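Local coordinates for protein uncharacterized aldehyde dehydrogenase AldY (Bacillus subtilis, PDB 4DNG) that probably oxidises aldehydes to carboxylates with NAD(+) as the electron acceptor, and may help protect the cell against stress from ethanol and related compounds, at residues A[173-178]-A[203-208]. Sequence-based numbering, arbitrary orientation.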
ATOM      1  N   SER A 173      -2.274   1.567 -18.666  1.00 60.08           N
ATOM      2  CA  SER A 173      -1.735   2.674 -19.433  1.00 57.81           C
ATOM      3  C   SER A 173      -0.907   3.513 -18.473  1.00 57.49           C
ATOM      4  O   SER A 173      -0.911   3.257 -17.262  1.00 61.58           O
ATOM      5  CB  SER A 173      -2.858   3.514 -20.004  1.00 56.59           C
ATOM      6  OG  SER A 173      -3.478   4.251 -18.958  1.00 64.02           O
ATOM      7  N   VAL A 174      -0.220   4.527 -18.991  1.00 55.70           N
ATOM      8  CA  VAL A 174       0.849   5.179 -18.226  1.00 54.39           C
ATOM      9  C   VAL A 174       0.975   6.625 -18.658  1.00 56.59           C
ATOM     10  O   VAL A 174       1.085   6.931 -19.854  1.00 58.48           O
ATOM     11  CB  VAL A 174       2.219   4.473 -18.453  1.00 54.07           C
ATOM     12  CG1 VAL A 174       3.355   5.092 -17.618  1.00 49.93           C
ATOM     13  CG2 VAL A 174       2.105   2.986 -18.158  1.00 55.32           C
ATOM     14  N   VAL A 175       0.960   7.514 -17.675  1.00 52.44           N
ATOM     15  CA  VAL A 175       1.415   8.860 -17.891  1.00 54.78           C
ATOM     16  C   VAL A 175       2.718   9.037 -17.136  1.00 58.88           C
ATOM     17  O   VAL A 175       2.770   8.872 -15.899  1.00 56.50           O
ATOM     18  CB  VAL A 175       0.377   9.855 -17.421  1.00 61.35           C
ATOM     19  CG1 VAL A 175       0.933  11.285 -17.486  1.00 58.60           C
ATOM     20  CG2 VAL A 175      -0.880   9.675 -18.247  1.00 56.90           C
ATOM     21  N   HIS A 176       3.766   9.369 -17.890  1.00 57.84           N
ATOM     22  CA  HIS A 176       5.139   9.327 -17.382  1.00 52.66           C
ATOM     23  C   HIS A 176       5.834  10.658 -17.486  1.00 61.20           C
ATOM     24  O   HIS A 176       5.785  11.306 -18.551  1.00 62.71           O
ATOM     25  CB  HIS A 176       5.925   8.297 -18.162  1.00 50.22           C
ATOM     26  CG  HIS A 176       7.330   8.126 -17.669  1.00 55.22           C
ATOM     27  ND1 HIS A 176       7.611   7.777 -16.400  1.00 56.69           N
ATOM     28  CD2 HIS A 176       8.552   8.274 -18.316  1.00 49.29           C
ATOM     29  CE1 HIS A 176       8.934   7.729 -16.234  1.00 48.15           C
ATOM     30  NE2 HIS A 176       9.508   8.022 -17.413  1.00 48.01           N
ATOM     31  N   LYS A 177       6.480  11.070 -16.388  1.00 56.12           N
ATOM     32  CA  LYS A 177       7.200  12.340 -16.321  1.00 61.69           C
ATOM     33  C   LYS A 177       8.646  12.208 -15.833  1.00 59.71           C
ATOM     34  O   LYS A 177       8.876  12.017 -14.634  1.00 56.90           O
ATOM     35  CB  LYS A 177       6.478  13.354 -15.433  1.00 63.30           C
ATOM     36  CG  LYS A 177       7.155  14.726 -15.470  1.00 57.97           C
ATOM     37  CD  LYS A 177       6.843  15.541 -14.229  1.00 61.65           C
ATOM     38  CE  LYS A 177       7.761  16.752 -14.140  1.00 65.75           C
ATOM     39  NZ  LYS A 177       9.165  16.338 -13.849  1.00 69.12           N
ATOM     40  N   PRO A 178       9.625  12.316 -16.758  1.00 55.95           N
ATOM     41  CA  PRO A 178      11.024  12.261 -16.353  1.00 46.64           C
ATOM     42  C   PRO A 178      11.438  13.606 -15.857  1.00 47.73           C
ATOM     43  O   PRO A 178      10.720  14.565 -16.022  1.00 51.36           O
ATOM     44  CB  PRO A 178      11.770  11.974 -17.674  1.00 51.66           C
ATOM     45  CG  PRO A 178      10.875  12.503 -18.752  1.00 55.92           C
ATOM     46  CD  PRO A 178       9.473  12.269 -18.233  1.00 59.85           C
ATOM     47  N   VAL A 203      -1.588   4.566 -24.699  1.00 66.93           N
ATOM     48  CA  VAL A 203      -1.180   3.614 -23.646  1.00 66.41           C
ATOM     49  C   VAL A 203       0.107   4.046 -22.913  1.00 66.34           C
ATOM     50  O   VAL A 203       0.238   3.798 -21.712  1.00 66.23           O
ATOM     51  CB  VAL A 203      -1.066   2.158 -24.155  1.00 62.74           C
ATOM     52  CG1 VAL A 203      -0.506   1.254 -23.068  1.00 60.57           C
ATOM     53  CG2 VAL A 203      -2.426   1.641 -24.587  1.00 63.61           C
ATOM     54  N   LEU A 204       1.045   4.668 -23.638  1.00 62.48           N
ATOM     55  CA  LEU A 204       2.222   5.311 -23.037  1.00 59.37           C
ATOM     56  C   LEU A 204       2.306   6.798 -23.362  1.00 62.18           C
ATOM     57  O   LEU A 204       2.524   7.181 -24.509  1.00 62.59           O
ATOM     58  CB  LEU A 204       3.522   4.650 -23.488  1.00 58.38           C
ATOM     59  CG  LEU A 204       4.770   5.353 -22.938  1.00 55.13           C
ATOM     60  CD1 LEU A 204       4.696   5.426 -21.414  1.00 50.62           C
ATOM     61  CD2 LEU A 204       6.070   4.686 -23.385  1.00 51.63           C
ATOM     62  N   ASN A 205       2.181   7.634 -22.341  1.00 59.51           N
ATOM     63  CA  ASN A 205       2.300   9.054 -22.537  1.00 57.80           C
ATOM     64  C   ASN A 205       3.498   9.594 -21.772  1.00 57.39           C
ATOM     65  O   ASN A 205       3.642   9.317 -20.578  1.00 57.99           O
ATOM     66  CB  ASN A 205       0.998   9.721 -22.113  1.00 59.38           C
ATOM     67  CG  ASN A 205      -0.199   9.183 -22.883  1.00 60.82           C
ATOM     68  OD1 ASN A 205      -0.467   9.600 -24.014  1.00 63.40           O
ATOM     69  ND2 ASN A 205      -0.904   8.224 -22.290  1.00 60.62           N
ATOM     70  N   VAL A 206       4.369  10.327 -22.470  1.00 51.93           N
ATOM     71  CA  VAL A 206       5.565  10.883 -21.857  1.00 51.28           C
ATOM     72  C   VAL A 206       5.524  12.408 -21.857  1.00 56.65           C
ATOM     73  O   VAL A 206       5.540  13.041 -22.913  1.00 59.28           O
ATOM     74  CB  VAL A 206       6.863  10.397 -22.542  1.00 53.84           C
ATOM     75  CG1 VAL A 206       8.061  11.132 -21.964  1.00 52.45           C
ATOM     76  CG2 VAL A 206       7.045   8.885 -22.401  1.00 52.70           C
ATOM     77  N   MET A 207       5.496  12.979 -20.657  1.00 53.52           N
ATOM     78  CA  MET A 207       5.360  14.407 -20.439  1.00 51.55           C
ATOM     79  C   MET A 207       6.687  15.108 -20.253  1.00 58.83           C
ATOM     80  O   MET A 207       7.459  14.776 -19.345  1.00 59.55           O
ATOM     81  CB  MET A 207       4.542  14.631 -19.178  1.00 49.72           C
ATOM     82  CG  MET A 207       3.207  13.908 -19.258  1.00 53.23           C
ATOM     83  SD  MET A 207       2.203  14.661 -20.558  1.00 62.19           S
ATOM     84  CE  MET A 207       1.218  13.224 -20.919  1.00 60.52           C
ATOM     85  N   LEU A 208       6.951  16.075 -21.123  1.00 60.49           N
ATOM     86  CA  LEU A 208       8.111  16.941 -20.973  1.00 60.34           C
ATOM     87  C   LEU A 208       7.639  18.244 -20.369  1.00 56.04           C
ATOM     88  O   LEU A 208       6.956  19.036 -21.007  1.00 62.92           O
ATOM     89  CB  LEU A 208       8.805  17.163 -22.316  1.00 59.73           C
ATOM     90  CG  LEU A 208       9.972  16.212 -22.560  1.00 63.99           C
ATOM     91  CD1 LEU A 208       9.536  14.764 -22.446  1.00 66.51           C
ATOM     92  CD2 LEU A 208      10.608  16.475 -23.921  1.00 61.58           C
TER
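Met207, just past the end of strand 204-206, packs its side chain across Val175 of the parallel strand 173-177; the short axes diverge by only 13°. From CB outward its side chain first meets polar backbone: CB lies 3.6 Å from His176 O. CG sits anti to its own carbonyl carbon (chi1 -55°), 3.7 Å from His176 O and 3.9 Å from Val175 CG1. The chain then bends at chi2 and returns CE to the same methyl, 4.0 Å from Val175 CG1, the side chain lying across that branch. Helix 43-60 covers this face, with Phe50 on Val175 and Ala49 on Met207. Parallel pairing follows from backbone bonds that alternate in direction: Asn205 N donates to Val174 O, His176 N to Asn205 O, and Met207 N to His176 O at 2.7 Å and 176°, nearly straight. Val174 O also takes a weak bond from Asn205 ND2, whose stronger partner is Gly202 O. On the other face, Leu204 CD1 lies 4.0 Å from Val174 CB, the two side chains side by side, while Val206 CG2 stands at the edge of the His176 ring. That ring is tied on both nitrogens, ND1 to Ser149 and NE2 to Ser160 and Gly186. Lys177 passes CG beside Met207 O, and its NZ reaches Pro178 O at 3.2 Å, from above the carbonyl plane. An alanine in place of Lys177 would probably leave Pro178 O without this amine and Met207 O without the CG contact. With helix 183-196 the strands form a beta-alpha-beta unit, consistent with the family's NAD(+)-binding domain. The chemistry implies a buried seam: each face mixes apolar contacts with one hydrogen-bonded polar group, His176 beside Val174 and Asn205 beside Val175.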